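Local coordinates for Lmaj004144AAA protein (Leishmania major, PDB 1Y63), which probably transfers phosphate between nucleoside triphosphates and monophosphates as an adenylate kinase of the AK6 type, with a likely ATPase role in maturation of the 40S ribosomal subunit, at residues A27-I30 / A31-D35; L107-T111 / E112-E116; N131-A134 / E135-C138; A165-V168 / E169-E173. All coordinates share one frame; numbering follows the deposited sequence.

Interaction 1 (A27-I30 / A31-D35); sequences AEMI and AAELD. With MN (manganese (II) ion), chain C.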
loop_
_atom_site.group_PDB
_atom_site.type_symbol
_atom_site.label_atom_id
_atom_site.label_comp_id
_atom_site.label_asym_id
_atom_site.label_seq_id
_atom_site.Cartn_x
_atom_site.Cartn_y
_atom_site.Cartn_z
ATOM N N ALA A 27 -6.229 4.782 1.455
ATOM C CA ALA A 27 -5.907 5.404 0.174
ATOM C C ALA A 27 -7.124 6.180 -0.369
ATOM O O ALA A 27 -6.965 7.254 -0.975
ATOM C CB ALA A 27 -5.461 4.371 -0.815
ATOM N N GLU A 28 -8.324 5.627 -0.179
ATOM C CA GLU A 28 -9.508 6.341 -0.626
ATOM C C GLU A 28 -9.772 7.579 0.213
ATOM O O GLU A 28 -10.213 8.605 -0.308
ATOM C CB GLU A 28 -10.722 5.422 -0.702
ATOM C CG GLU A 28 -10.543 4.314 -1.748
ATOM C CD GLU A 28 -10.729 4.773 -3.194
ATOM O OE1 GLU A 28 -10.798 5.989 -3.486
ATOM O OE2 GLU A 28 -10.805 3.887 -4.068
ATOM N N MET A 29 -9.488 7.519 1.506
ATOM C CA MET A 29 -9.542 8.735 2.325
ATOM C C MET A 29 -8.587 9.816 1.853
ATOM O O MET A 29 -8.955 10.985 1.761
ATOM C CB MET A 29 -9.290 8.414 3.786
ATOM C CG MET A 29 -9.435 9.622 4.666
ATOM S SD MET A 29 -9.155 9.435 6.444
ATOM C CE MET A 29 -10.779 8.957 7.006
ATOM N N ILE A 30 -7.368 9.423 1.524
ATOM C CA ILE A 30 -6.400 10.353 0.971
ATOM C C ILE A 30 -6.898 10.949 -0.348
ATOM O O ILE A 30 -6.849 12.165 -0.564
ATOM C CB ILE A 30 -5.028 9.649 0.815
ATOM C CG1 ILE A 30 -4.411 9.376 2.193
ATOM C CG2 ILE A 30 -4.083 10.448 -0.070
ATOM C CD1 ILE A 30 -3.295 8.363 2.177
ATOM N N ALA A 31 -7.380 10.098 -1.249
ATOM C CA ALA A 31 -7.849 10.572 -2.537
ATOM C C ALA A 31 -9.036 11.515 -2.382
ATOM O O ALA A 31 -9.191 12.466 -3.188
ATOM C CB ALA A 31 -8.209 9.416 -3.423
ATOM N N ALA A 32 -9.865 11.275 -1.370
ATOM C CA ALA A 32 -11.026 12.144 -1.088
ATOM C C ALA A 32 -10.702 13.458 -0.404
ATOM O O ALA A 32 -11.367 14.474 -0.656
ATOM C CB ALA A 32 -12.053 11.397 -0.253
ATOM N N GLU A 33 -9.737 13.434 0.502
ATOM C CA GLU A 33 -9.461 14.541 1.416
ATOM C C GLU A 33 -8.292 15.402 1.041
ATOM O O GLU A 33 -8.311 16.589 1.319
ATOM C CB GLU A 33 -9.136 14.017 2.799
ATOM C CG GLU A 33 -10.280 13.472 3.545
ATOM C CD GLU A 33 -10.009 13.475 5.045
ATOM O OE1 GLU A 33 -8.850 13.238 5.449
ATOM O OE2 GLU A 33 -10.955 13.720 5.811
ATOM N N LEU A 34 -7.248 14.809 0.485
ATOM C CA LEU A 34 -6.034 15.562 0.128
ATOM C C LEU A 34 -6.135 16.070 -1.308
ATOM O O LEU A 34 -6.963 15.594 -2.089
ATOM C CB LEU A 34 -4.769 14.716 0.368
ATOM C CG LEU A 34 -4.538 14.151 1.779
ATOM C CD1 LEU A 34 -3.072 13.723 1.904
ATOM C CD2 LEU A 34 -4.894 15.066 2.912
ATOM N N ASP A 35 -5.333 17.075 -1.643
ATOM C CA ASP A 35 -5.448 17.744 -2.934
ATOM C C ASP A 35 -4.677 17.010 -4.007
ATOM O O ASP A 35 -3.464 16.815 -3.874
ATOM C CB ASP A 35 -4.901 19.172 -2.870
ATOM C CG ASP A 35 -4.829 19.832 -4.238
ATOM O OD1 ASP A 35 -5.880 19.939 -4.908
ATOM O OD2 ASP A 35 -3.725 20.251 -4.645
HETATM MN MN MN C . -9.888 4.007 -6.037
HETATM O O HOH W 1 -10.075 6.033 -6.009
HETATM O O HOH W 2 -9.991 1.856 -6.445
HETATM O O HOH W 3 -11.744 4.150 -7.259
HETATM O O HOH W 4 -8.740 4.094 -8.004
#
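I30 and L34 meet on the buried face of the helix that follows the P-loop, CG2 of I30 lying 4.0 Å from CD1 of L34, with the two branched side chains slanting across one another. That branch of I30 is anti to the backbone N (its partner CG1 has chi1 -70°), which leans CG2 toward L34, in the C-terminal direction. The same pair is tied through the backbone: L34 N reaches I30 O at 2.9 Å, the last bond of the helix before L34 itself leaves helical geometry. E33 N is held by M29 O at 2.9 Å and only weakly by I30 O.

The outer side is looser. In the conformer described here (M29 has a second one), M29 and E33 run side by side and point the same way, OE1 of E33 resting 3.7 Å from CG of M29, a contact of carboxylate with aliphatic chain. E28, the residue before M29, bends at chi2 (-77°) and puts OE2 on a manganese ion at 2.2 Å. Its other oxygen, OE1, accepts a 2.6 Å hydrogen bond from water 1, itself a ligand of the metal, so both carboxylate oxygens fix the rotation of the group; three more waters and H39 complete the site.

Helix 23-33 thus lays I30 over F37 and V87 of the neighbouring strands, while M29, E33 and L34 lean on helix 161-178.

Interaction 2 (L107-T111 / E112-E116); sequences LHTST and EVLFE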
loop_
_atom_site.group_PDB
_atom_site.type_symbol
_atom_site.label_atom_id
_atom_site.label_comp_id
_atom_site.label_asym_id
_atom_site.label_seq_id
_atom_site.Cartn_x
_atom_site.Cartn_y
_atom_site.Cartn_z
ATOM N N LEU A 107 0.742 -0.095 7.452
ATOM C CA LEU A 107 -0.360 -0.227 8.380
ATOM C C LEU A 107 -0.272 -1.538 9.149
ATOM O O LEU A 107 0.043 -2.573 8.584
ATOM C CB LEU A 107 -1.703 -0.150 7.654
ATOM C CG LEU A 107 -1.926 1.089 6.769
ATOM C CD1 LEU A 107 -3.308 1.074 6.124
ATOM C CD2 LEU A 107 -1.713 2.302 7.587
ATOM N N HIS A 108 -0.543 -1.439 10.450
ATOM C CA HIS A 108 -0.697 -2.585 11.335
ATOM C C HIS A 108 -2.079 -2.615 11.935
ATOM O O HIS A 108 -2.728 -1.576 12.069
ATOM C CB HIS A 108 0.338 -2.514 12.452
ATOM C CG HIS A 108 1.706 -2.935 12.019
ATOM N ND1 HIS A 108 1.979 -4.218 11.592
ATOM C CD2 HIS A 108 2.877 -2.266 11.978
ATOM C CE1 HIS A 108 3.267 -4.314 11.304
ATOM N NE2 HIS A 108 3.837 -3.149 11.545
ATOM N N THR A 109 -2.533 -3.803 12.323
ATOM C CA THR A 109 -3.842 -3.948 12.942
ATOM C C THR A 109 -3.719 -5.040 14.008
ATOM O O THR A 109 -3.051 -6.064 13.773
ATOM C CB THR A 109 -4.900 -4.322 11.870
ATOM O OG1 THR A 109 -4.935 -3.312 10.840
ATOM C CG2 THR A 109 -6.280 -4.432 12.420
ATOM N N SER A 110 -4.317 -4.816 15.175
ATOM C CA SER A 110 -4.307 -5.814 16.239
ATOM C C SER A 110 -4.921 -7.105 15.743
ATOM O O SER A 110 -5.788 -7.093 14.897
ATOM C CB SER A 110 -5.077 -5.293 17.456
ATOM O OG SER A 110 -4.487 -4.090 17.946
ATOM N N THR A 111 -4.489 -8.232 16.295
ATOM C CA THR A 111 -4.931 -9.518 15.752
ATOM C C THR A 111 -6.457 -9.692 15.838
ATOM O O THR A 111 -7.097 -10.155 14.876
ATOM C CB THR A 111 -4.156 -10.710 16.385
ATOM O OG1 THR A 111 -4.857 -11.933 16.132
ATOM C CG2 THR A 111 -4.040 -10.535 17.818
ATOM N N GLU A 112 -7.065 -9.304 16.953
ATOM C CA GLU A 112 -8.521 -9.401 17.086
ATOM C C GLU A 112 -9.293 -8.600 16.037
ATOM O O GLU A 112 -10.284 -9.076 15.454
ATOM C CB GLU A 112 -8.983 -8.957 18.479
ATOM C CG GLU A 112 -8.680 -9.942 19.571
ATOM C CD GLU A 112 -8.638 -9.285 20.938
ATOM O OE1 GLU A 112 -9.552 -8.493 21.249
ATOM O OE2 GLU A 112 -7.685 -9.557 21.698
ATOM N N VAL A 113 -8.833 -7.380 15.787
ATOM C CA VAL A 113 -9.491 -6.503 14.807
ATOM C C VAL A 113 -9.290 -7.061 13.409
ATOM O O VAL A 113 -10.211 -7.101 12.617
ATOM C CB VAL A 113 -8.977 -5.048 14.948
ATOM C CG1 VAL A 113 -9.540 -4.136 13.861
ATOM C CG2 VAL A 113 -9.357 -4.492 16.313
ATOM N N LEU A 114 -8.073 -7.507 13.118
ATOM C CA LEU A 114 -7.754 -8.038 11.790
ATOM C C LEU A 114 -8.553 -9.283 11.464
ATOM O O LEU A 114 -9.089 -9.447 10.356
ATOM C CB LEU A 114 -6.264 -8.315 11.685
ATOM C CG LEU A 114 -5.781 -8.727 10.300
ATOM C CD1 LEU A 114 -6.056 -7.604 9.312
ATOM C CD2 LEU A 114 -4.285 -9.065 10.297
ATOM N N PHE A 115 -8.612 -10.190 12.424
ATOM C CA PHE A 115 -9.379 -11.427 12.230
ATOM C C PHE A 115 -10.829 -11.128 11.843
ATOM O O PHE A 115 -11.398 -11.773 10.956
ATOM C CB PHE A 115 -9.310 -12.256 13.505
ATOM C CG PHE A 115 -9.862 -13.653 13.360
ATOM C CD1 PHE A 115 -9.061 -14.702 12.918
ATOM C CD2 PHE A 115 -11.196 -13.911 13.660
ATOM C CE1 PHE A 115 -9.579 -15.985 12.797
ATOM C CE2 PHE A 115 -11.718 -15.196 13.548
ATOM C CZ PHE A 115 -10.904 -16.228 13.099
ATOM N N GLU A 116 -11.431 -10.154 12.516
ATOM C CA GLU A 116 -12.823 -9.806 12.237
ATOM C C GLU A 116 -12.985 -9.204 10.849
ATOM O O GLU A 116 -13.910 -9.538 10.114
ATOM C CB GLU A 116 -13.356 -8.884 13.338
ATOM C CG GLU A 116 -13.446 -9.567 14.691
ATOM C CD GLU A 116 -13.696 -8.610 15.862
ATOM O OE1 GLU A 116 -13.517 -7.381 15.706
ATOM O OE2 GLU A 116 -14.062 -9.105 16.955
#
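T109 drives its methyl into the first turn of helix 111-120, where the chain leaves strand 103-108. E112 opens the second segment on the solvent side, its chain extended away from the turn. V113 comes next and takes the main apolar contact: CG1 lies 3.6 Å from CG2 of T109, the two side chains crossing at about a right angle. Both touching methyls stand anti to their own backbone N (chi1 175° for CG1 of V113), which brings them together between the strand end and the first helical turn. This is a strand-loop-helix connection of a P-loop NTPase fold, and the side chain of V113 comes to about 6 Å from the bound ADP, nearest atoms. L114 N bonds to S110 O at 2.9 Å, and CG2 of T109 sits 3.6 Å from that same nitrogen. S110 occupies the N-cap position, but its hydroxyl does no capping and is instead hydrogen-bonded to D159 and E157. The side chain of L114 continues inward against E135 of helix 125-136. At F115 the backbone N takes T111 O at 2.9 Å, CB packs over that oxygen, and the ring leads off toward R128 and M132.

Interaction 3 (N131-A134 / E135-C138); sequences NMEA and EIQC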
loop_
_atom_site.group_PDB
_atom_site.type_symbol
_atom_site.label_atom_id
_atom_site.label_comp_id
_atom_site.label_asym_id
_atom_site.label_seq_id
_atom_site.Cartn_x
_atom_site.Cartn_y
_atom_site.Cartn_z
ATOM N N ASN A 131 -2.903 -14.793 6.443
ATOM C CA ASN A 131 -2.756 -13.362 6.625
ATOM C C ASN A 131 -2.548 -12.989 8.081
ATOM O O ASN A 131 -1.768 -12.113 8.387
ATOM C CB ASN A 131 -3.937 -12.605 6.034
ATOM C CG ASN A 131 -3.933 -12.593 4.521
ATOM O OD1 ASN A 131 -2.885 -12.415 3.890
ATOM N ND2 ASN A 131 -5.116 -12.680 3.940
ATOM N N MET A 132 -3.219 -13.671 9.003
ATOM C CA MET A 132 -2.998 -13.405 10.414
ATOM C C MET A 132 -1.552 -13.688 10.816
ATOM O O MET A 132 -0.960 -12.935 11.591
ATOM C CB MET A 132 -3.923 -14.293 11.254
ATOM C CG MET A 132 -5.404 -14.008 11.069
ATOM S SD MET A 132 -5.863 -12.387 11.695
ATOM C CE MET A 132 -5.560 -12.599 13.416
ATOM N N GLU A 133 -1.001 -14.791 10.306
ATOM C CA GLU A 133 0.381 -15.154 10.606
ATOM C C GLU A 133 1.329 -14.115 9.985
ATOM O O GLU A 133 2.301 -13.713 10.623
ATOM C CB GLU A 133 0.660 -16.565 10.073
ATOM C CG GLU A 133 2.081 -17.069 10.281
ATOM C CD GLU A 133 2.485 -17.204 11.722
ATOM O OE1 GLU A 133 1.663 -16.951 12.642
ATOM O OE2 GLU A 133 3.651 -17.587 11.930
ATOM N N ALA A 134 1.027 -13.667 8.772
ATOM C CA ALA A 134 1.889 -12.650 8.108
ATOM C C ALA A 134 1.950 -11.362 8.928
ATOM O O ALA A 134 3.003 -10.723 9.037
ATOM C CB ALA A 134 1.415 -12.370 6.719
ATOM N N GLU A 135 0.830 -10.985 9.531
ATOM C CA GLU A 135 0.799 -9.783 10.361
ATOM C C GLU A 135 1.602 -9.971 11.639
ATOM O O GLU A 135 2.398 -9.112 12.014
ATOM C CB GLU A 135 -0.645 -9.366 10.633
ATOM C CG GLU A 135 -0.828 -8.145 11.537
ATOM C CD GLU A 135 -0.342 -6.831 10.949
ATOM O OE1 GLU A 135 -0.060 -6.769 9.727
ATOM O OE2 GLU A 135 -0.230 -5.843 11.742
ATOM N N ILE A 136 1.434 -11.119 12.282
ATOM C CA ILE A 136 2.205 -11.442 13.505
ATOM C C ILE A 136 3.708 -11.465 13.223
ATOM O O ILE A 136 4.521 -11.068 14.089
ATOM C CB ILE A 136 1.771 -12.814 14.089
ATOM C CG1 ILE A 136 0.304 -12.758 14.516
ATOM C CG2 ILE A 136 2.636 -13.186 15.285
ATOM C CD1 ILE A 136 -0.320 -14.116 14.629
ATOM N N GLN A 137 4.090 -11.927 12.033
ATOM C CA GLN A 137 5.513 -12.033 11.667
ATOM C C GLN A 137 6.069 -10.731 11.081
ATOM O O GLN A 137 7.240 -10.675 10.718
ATOM C CB GLN A 137 5.753 -13.190 10.693
ATOM C CG GLN A 137 5.394 -14.577 11.250
ATOM C CD GLN A 137 6.246 -14.986 12.434
ATOM O OE1 GLN A 137 7.342 -14.467 12.633
ATOM N NE2 GLN A 137 5.742 -15.927 13.238
ATOM N N CYS A 138 5.247 -9.684 11.040
ATOM C CA CYS A 138 5.636 -8.345 10.515
ATOM C C CYS A 138 6.227 -8.404 9.110
ATOM O O CYS A 138 7.142 -7.658 8.792
ATOM C CB CYS A 138 6.601 -7.629 11.462
ATOM S SG CYS A 138 5.892 -7.255 13.069
#
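E133 and Q137 join side chains one turn apart at the C-terminal end of helix 125-136, which finishes in a Schellman motif at C138. NE2 of Q137 donates to OE2 of E133 at 3.0 Å. The donor comes from above the carboxylate plane, 49° out of it, and the carboxylate and amide planes stand 57° apart, so this is a skewed bond between two bent chains. E133 reaches it with CG anti to the backbone N and a turn at chi2, which folds the carboxylate along the helix toward Q137. The other oxygen, OE1, passes 4.0 Å from CD1 of I136, whose side chain crosses that of E133 at about a right angle.

Behind these groups lies the backbone. Q137 N is bonded to E133 O at 2.9 Å, so the two residues are linked twice, and CG of Q137 also packs on that carbonyl oxygen. I136 N takes M132 O, and E135 N takes N131 O, the regular bonds of the last full turn.

Further out, E135 turns its carboxylate inward, bonding T18 through OE1 and H108 together with the backbone N of T109 through OE2; M132 and N131 rest on helix 111-120. At the helix end C138 takes a positive phi of 53°, and its N donates to E135 O at 3.1 Å.

Interaction 4 (A165-V168 / E169-E173); sequences AATV and EEIRE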
loop_
_atom_site.group_PDB
_atom_site.type_symbol
_atom_site.label_atom_id
_atom_site.label_comp_id
_atom_site.label_asym_id
_atom_site.label_seq_id
_atom_site.Cartn_x
_atom_site.Cartn_y
_atom_site.Cartn_z
ATOM N N ALA A 165 -7.866 8.619 10.539
ATOM C CA ALA A 165 -7.941 10.046 10.281
ATOM C C ALA A 165 -6.692 10.770 10.759
ATOM O O ALA A 165 -6.194 11.671 10.092
ATOM C CB ALA A 165 -9.190 10.631 10.910
ATOM N N ALA A 166 -6.175 10.371 11.920
ATOM C CA ALA A 166 -4.958 10.984 12.461
ATOM C C ALA A 166 -3.729 10.685 11.606
ATOM O O ALA A 166 -2.858 11.546 11.397
ATOM C CB ALA A 166 -4.747 10.543 13.912
ATOM N N THR A 167 -3.660 9.462 11.082
ATOM C CA THR A 167 -2.610 9.100 10.161
ATOM C C THR A 167 -2.699 9.956 8.893
ATOM O O THR A 167 -1.688 10.467 8.403
ATOM C CB THR A 167 -2.654 7.597 9.842
ATOM O OG1 THR A 167 -2.355 6.868 11.053
ATOM C CG2 THR A 167 -1.670 7.255 8.735
ATOM N N VAL A 168 -3.909 10.131 8.363
ATOM C CA VAL A 168 -4.055 10.966 7.181
ATOM C C VAL A 168 -3.628 12.408 7.449
ATOM O O VAL A 168 -3.028 13.022 6.594
ATOM C CB VAL A 168 -5.450 10.815 6.544
ATOM C CG1 VAL A 168 -5.659 11.843 5.457
ATOM C CG2 VAL A 168 -5.606 9.395 5.986
ATOM N N GLU A 169 -3.862 12.922 8.658
ATOM C CA GLU A 169 -3.432 14.250 9.044
ATOM C C GLU A 169 -1.895 14.322 9.080
ATOM O O GLU A 169 -1.291 15.276 8.582
ATOM C CB GLU A 169 -4.026 14.627 10.405
ATOM C CG GLU A 169 -5.533 14.771 10.457
ATOM C CD GLU A 169 -5.989 15.883 11.398
ATOM O OE1 GLU A 169 -5.390 16.043 12.483
ATOM O OE2 GLU A 169 -6.956 16.595 11.053
ATOM N N GLU A 170 -1.261 13.300 9.642
ATOM C CA GLU A 170 0.202 13.235 9.641
ATOM C C GLU A 170 0.723 13.197 8.203
ATOM O O GLU A 170 1.700 13.855 7.872
ATOM C CB GLU A 170 0.708 12.025 10.444
ATOM C CG GLU A 170 2.230 11.903 10.495
ATOM C CD GLU A 170 2.881 12.876 11.460
ATOM O OE1 GLU A 170 2.176 13.390 12.347
ATOM O OE2 GLU A 170 4.102 13.104 11.337
ATOM N N ILE A 171 0.086 12.421 7.336
ATOM C CA ILE A 171 0.479 12.370 5.923
ATOM C C ILE A 171 0.347 13.750 5.272
ATOM O O ILE A 171 1.254 14.203 4.572
ATOM C CB ILE A 171 -0.366 11.306 5.168
ATOM C CG1 ILE A 171 0.032 9.906 5.641
ATOM C CG2 ILE A 171 -0.188 11.429 3.668
ATOM C CD1 ILE A 171 -0.895 8.783 5.182
ATOM N N ARG A 172 -0.782 14.414 5.510
ATOM C CA ARG A 172 -1.024 15.750 4.979
ATOM C C ARG A 172 0.095 16.704 5.383
ATOM O O ARG A 172 0.597 17.479 4.565
ATOM C CB ARG A 172 -2.382 16.294 5.468
ATOM C CG ARG A 172 -2.771 17.619 4.825
ATOM C CD ARG A 172 -3.896 18.328 5.559
ATOM N NE ARG A 172 -5.165 17.595 5.595
ATOM C CZ ARG A 172 -6.113 17.626 4.653
ATOM N NH1 ARG A 172 -5.961 18.323 3.530
ATOM N NH2 ARG A 172 -7.229 16.925 4.829
ATOM N N GLU A 173 0.493 16.651 6.650
ATOM C CA GLU A 173 1.555 17.523 7.141
ATOM C C GLU A 173 2.879 17.251 6.449
ATOM O O GLU A 173 3.586 18.185 6.040
ATOM C CB GLU A 173 1.725 17.362 8.645
ATOM C CG GLU A 173 0.587 17.899 9.476
ATOM C CD GLU A 173 0.640 17.414 10.933
ATOM O OE1 GLU A 173 1.600 16.711 11.320
ATOM O OE2 GLU A 173 -0.283 17.738 11.693
#
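T167 and I171 make the apolar contact between these two turns of helix 161-178. CG2 of T167 lies 3.9 Å from CD1 of I171, the side chains meeting at a slant. With chi1 at -65°, T167 has its hydroxyl beside the backbone N and its methyl leaning toward I171. CD1 and CG1 of I171 also lie over the carbonyl oxygen of T167, CG1 at 3.3 Å. V168 has no such partner one turn on; it faces out of the helix to M26, M29 and E33 of helix 23-33.

The hydrogen bonds between the segments are those of an unbroken alpha-helix. E169 N takes A165 O and E170 N takes A166 O, both at 3.0 Å. I171 N to T167 O is the shortest of the four at 2.8 Å, and R172 N follows with V168 O at 2.9 Å.

The polar side chains mostly look elsewhere. OG1 of T167 is hydrogen-bonded to R156 and to the backbone oxygen of Q163 one turn back. E170 bends at chi2 (77°) and makes a salt bridge with R174, one turn further along. The aliphatic part of E169 stays close, its CG 3.2 Å from A165 O, while the carboxylate leads away.

T167 therefore works in two directions: its buried hydroxyl is satisfied by R156 and a carbonyl oxygen, and its methyl joins I171 on the apolar side that faces M103 and V105 of strand 103-108. The charges of E169 and E170 stay off that face, as expected of an amphipathic helix, while R172 lays its guanidinium against L34.

How the interactions relate
All four contacts are local and follow one another along the chain; none encloses or crosses another. Interaction 1 closes the last turns of helix 23-33 beside strands 37-41 and 85-89. Interaction 2 comes next, at the passage from strand 103-108 into helix 111-120, and interaction 3 ends the following helix, 125-136. These two touch: E135 of interaction 3 ties that helix to the end of strand 103-108. Interaction 4, on helix 161-178, returns to interaction 1, since its helix packs against helix 23-33 there. Two pairs result, with interactions 1 and 3 on opposite sides of the chain's centre.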